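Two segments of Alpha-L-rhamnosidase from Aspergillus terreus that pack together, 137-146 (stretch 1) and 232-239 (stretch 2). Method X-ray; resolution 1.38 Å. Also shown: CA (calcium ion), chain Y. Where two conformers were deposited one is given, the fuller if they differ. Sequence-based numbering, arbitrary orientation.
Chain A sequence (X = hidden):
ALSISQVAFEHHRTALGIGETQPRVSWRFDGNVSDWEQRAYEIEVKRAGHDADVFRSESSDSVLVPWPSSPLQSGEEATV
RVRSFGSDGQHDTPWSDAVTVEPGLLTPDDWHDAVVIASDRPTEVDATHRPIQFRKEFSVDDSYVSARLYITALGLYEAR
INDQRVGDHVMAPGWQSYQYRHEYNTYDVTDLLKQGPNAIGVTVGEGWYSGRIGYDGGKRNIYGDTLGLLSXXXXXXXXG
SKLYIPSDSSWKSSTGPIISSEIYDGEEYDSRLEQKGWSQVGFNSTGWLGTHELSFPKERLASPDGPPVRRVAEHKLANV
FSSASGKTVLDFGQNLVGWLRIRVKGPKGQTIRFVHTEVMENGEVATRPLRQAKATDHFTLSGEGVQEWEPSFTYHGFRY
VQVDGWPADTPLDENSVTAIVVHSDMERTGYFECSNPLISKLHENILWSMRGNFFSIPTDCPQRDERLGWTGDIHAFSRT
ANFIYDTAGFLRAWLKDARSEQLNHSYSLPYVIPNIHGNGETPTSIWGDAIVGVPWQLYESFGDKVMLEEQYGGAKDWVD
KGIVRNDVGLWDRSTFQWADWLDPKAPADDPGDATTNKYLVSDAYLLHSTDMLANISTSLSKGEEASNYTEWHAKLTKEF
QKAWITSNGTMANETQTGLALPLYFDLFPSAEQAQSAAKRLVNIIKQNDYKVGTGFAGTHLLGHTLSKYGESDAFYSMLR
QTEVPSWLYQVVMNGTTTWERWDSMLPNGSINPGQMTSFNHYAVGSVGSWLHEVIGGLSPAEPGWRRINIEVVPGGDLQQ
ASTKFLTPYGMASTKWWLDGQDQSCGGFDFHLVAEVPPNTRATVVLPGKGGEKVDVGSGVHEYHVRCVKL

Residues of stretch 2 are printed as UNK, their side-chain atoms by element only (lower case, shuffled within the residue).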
# COMPACT_ATOMS: atom_id res chain seq x y z
N GLU A 137 5.97 9.89 35.54
CA GLU A 137 5.38 11.17 35.92
C GLU A 137 6.47 12.25 35.88
O GLU A 137 7.67 11.96 36.08
CB GLU A 137 4.73 11.12 37.31
CG GLU A 137 3.61 10.08 37.39
CD GLU A 137 2.82 10.07 38.69
OE1 GLU A 137 2.93 11.06 39.44
OE2 GLU A 137 2.06 9.09 38.92
N PHE A 138 6.04 13.48 35.55
CA PHE A 138 6.97 14.60 35.37
C PHE A 138 6.20 15.88 35.65
O PHE A 138 4.99 15.87 35.76
CB PHE A 138 7.57 14.60 33.96
CG PHE A 138 6.57 14.70 32.83
CD1 PHE A 138 5.93 13.57 32.38
CD2 PHE A 138 6.31 15.92 32.20
CE1 PHE A 138 5.04 13.63 31.33
CE2 PHE A 138 5.40 15.98 31.14
CZ PHE A 138 4.78 14.84 30.71
N SER A 139 6.95 16.98 35.70
CA SER A 139 6.43 18.27 36.02
C SER A 139 6.71 19.25 34.90
O SER A 139 7.83 19.28 34.38
CB SER A 139 7.12 18.79 37.25
OG SER A 139 6.77 18.00 38.34
N VAL A 140 5.72 20.09 34.61
CA VAL A 140 5.90 21.24 33.75
C VAL A 140 5.54 22.46 34.60
O VAL A 140 4.38 22.80 34.74
CB VAL A 140 5.05 21.12 32.48
CG1 VAL A 140 5.26 22.33 31.58
CG2 VAL A 140 5.37 19.85 31.72
N ASP A 141 6.55 23.05 35.23
CA ASP A 141 6.27 24.10 36.25
C ASP A 141 6.53 25.53 35.76
O ASP A 141 6.65 26.47 36.53
CB ASP A 141 7.06 23.82 37.52
CG ASP A 141 6.77 22.46 38.13
OD1 ASP A 141 5.55 22.10 38.32
OD2 ASP A 141 7.76 21.79 38.43
N ASP A 142 6.64 25.68 34.45
CA ASP A 142 6.83 26.96 33.75
C ASP A 142 5.73 27.05 32.69
O ASP A 142 5.21 26.03 32.23
CB ASP A 142 8.23 26.99 33.13
CG ASP A 142 9.38 26.80 34.12
OD1 ASP A 142 9.63 27.71 34.91
OD2 ASP A 142 10.05 25.73 34.07
N SER A 143 5.39 28.27 32.27
CA SER A 143 4.48 28.44 31.14
C SER A 143 5.15 27.87 29.88
O SER A 143 6.37 27.99 29.68
CB SER A 143 4.08 29.86 30.97
OG SER A 143 5.22 30.63 30.71
N TYR A 144 4.33 27.24 29.03
CA TYR A 144 4.85 26.59 27.82
C TYR A 144 3.98 26.95 26.62
O TYR A 144 2.82 27.33 26.77
CB TYR A 144 4.93 25.06 27.99
CG TYR A 144 3.60 24.39 28.29
CD1 TYR A 144 3.14 24.35 29.58
CD2 TYR A 144 2.83 23.77 27.30
CE1 TYR A 144 1.93 23.78 29.90
CE2 TYR A 144 1.61 23.18 27.60
CZ TYR A 144 1.16 23.20 28.91
OH TYR A 144 -0.02 22.64 29.32
N VAL A 145 4.55 26.79 25.43
CA VAL A 145 3.90 27.18 24.19
C VAL A 145 3.67 26.00 23.24
O VAL A 145 2.75 26.07 22.41
CB VAL A 145 4.66 28.31 23.48
CG1 VAL A 145 4.66 29.58 24.34
CG2 VAL A 145 6.06 27.91 23.05
N SER A 146 4.49 24.95 23.32
CA SER A 146 4.35 23.80 22.41
C SER A 146 5.02 22.59 23.03
O SER A 146 5.89 22.74 23.88
CB SER A 146 4.87 24.09 21.01
OG SER A 146 6.26 24.31 21.03
N UNK A 232 10.88 10.40 23.71
CA UNK A 232 11.36 11.68 24.19
C UNK A 232 10.21 12.68 24.09
O UNK A 232 9.69 12.92 22.98
c UNK A 232 13.16 13.50 23.81
c UNK A 232 12.56 12.16 23.36
c UNK A 232 13.76 13.34 25.21
c UNK A 232 14.16 14.03 22.77
N UNK A 233 9.85 13.29 25.22
CA UNK A 233 8.91 14.40 25.28
C UNK A 233 9.72 15.69 25.39
O UNK A 233 10.60 15.79 26.23
c UNK A 233 7.99 14.24 26.49
c UNK A 233 6.92 15.32 26.61
c UNK A 233 5.82 15.08 25.61
c UNK A 233 6.35 15.35 28.02
N UNK A 234 9.48 16.63 24.47
CA UNK A 234 10.17 17.91 24.46
C UNK A 234 9.11 18.99 24.65
O UNK A 234 8.21 19.13 23.79
c UNK A 234 11.87 16.95 22.84
c UNK A 234 10.94 18.11 23.15
c UNK A 234 11.74 19.40 23.22
N UNK A 235 9.23 19.79 25.70
CA UNK A 235 8.33 20.89 25.97
C UNK A 235 9.10 22.20 25.76
O UNK A 235 10.20 22.36 26.28
c UNK A 235 7.14 19.47 27.73
c UNK A 235 6.81 21.95 27.69
c UNK A 235 7.78 20.82 27.42
N UNK A 236 8.56 23.06 24.89
CA UNK A 236 9.15 24.37 24.65
C UNK A 236 8.44 25.39 25.54
O UNK A 236 7.25 25.59 25.45
o UNK A 236 9.65 23.77 22.41
c UNK A 236 9.60 26.15 22.91
c UNK A 236 9.00 24.78 23.18
N UNK A 237 9.23 26.01 26.41
CA UNK A 237 8.74 27.00 27.33
C UNK A 237 8.59 28.35 26.62
O UNK A 237 9.11 28.58 25.51
n UNK A 237 13.09 25.91 30.93
c UNK A 237 10.63 25.90 30.52
c UNK A 237 9.68 27.07 28.53
c UNK A 237 9.59 25.86 29.44
c UNK A 237 11.99 25.43 30.05
N UNK A 238 7.89 29.26 27.30
CA UNK A 238 7.55 30.58 26.81
C UNK A 238 8.81 31.38 26.41
O UNK A 238 8.74 32.19 25.51
o UNK A 238 5.42 30.73 27.93
c UNK A 238 6.71 31.33 27.83
N UNK A 239 9.93 31.15 27.09
CA UNK A 239 11.19 31.86 26.85
C UNK A 239 12.04 31.17 25.76
O UNK A 239 13.14 31.67 25.44
o UNK A 239 12.42 29.68 28.09
c UNK A 239 12.55 30.73 28.73
o UNK A 239 13.17 30.80 29.82
c UNK A 239 11.95 32.01 28.17
CA CA Y . 6.34 27.65 38.51
O HOH W 1 4.16 27.29 38.23

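Position 232 carries four carbons, forked at the second, in an extended strand and out of reach of stretch 1. A straight CB followed by a fork is leucine, so this is Leu232, buried without help from this contact.

Position 233 again has four carbons forked at the second, but here CA-to-CB points toward stretch 1, and one terminal methyl lies 3.2 Å from Phe138 CZ, a tight apolar approach. The fork away from CB makes it Leu233, and the methyl is CD2, which meets the ring obliquely.

At 234 one carbon carries two others, so the branch is at CB itself. CA-to-CB points away from stretch 1, and the side chain makes no close contact with it. Three carbons without a heteroatom give Val234.

Position 235 repeats that pattern, three carbons branched at CB. One methyl sits 3.6 Å from Tyr144 CB and 4.2 Å from Val140 CG1. This is Val235, and the methyl is CG1, which packs against both side chains with chi1 at t.

At 236 CB carries one oxygen and one carbon. CB lies 3.5 Å from Ser146 OG, the two side chains sharing one face of the sheet. One oxygen and one methyl on CB spell threonine, Thr236. Its backbone works hardest: Val145 N donates to Thr236 O at 3.0 Å, nearly straight at 176°, and Thr236 N donates to Ser146 O at 2.9 Å.

Position 237 has four carbons in a row ending in nitrogen. CA-to-CB points away from stretch 1, yet the third carbon of the row passes 3.6 Å from Asp142 OD2. Only lysine fits, so this is Lys237, and the third carbon is CD. Lys237 NZ remains 4.4 Å from Asp142 OD2, opposite charges near each other but beyond a salt bridge.

Position 238 bears one carbon and one oxygen, the oxygen 2.8 Å from Ser143 OG. That is Ser238, whose OG forms a hydrogen bond with Ser143 OG in which either could be the donor; Ser238 N also donates to Ser143 O at 3.1 Å.

At 239 two carbons, the second carrying two oxygens, make a carboxylate: Asp239, which does not touch stretch 1.

The rules read simply. Leu233 packs against Phe138, and Val235 against Val140 and Tyr144, while the antiparallel backbone fixes the register. Tyr144 CA and Lys237 CA come within 3.9 Å as a non-hydrogen-bonded pair with diverging side chains; a bulge then shifts the register by one, so that Ser146 pairs with Thr236. Past the strand, the serine pair fastens the loop end.

Stretch 2 (232-239) LLVVTKSD
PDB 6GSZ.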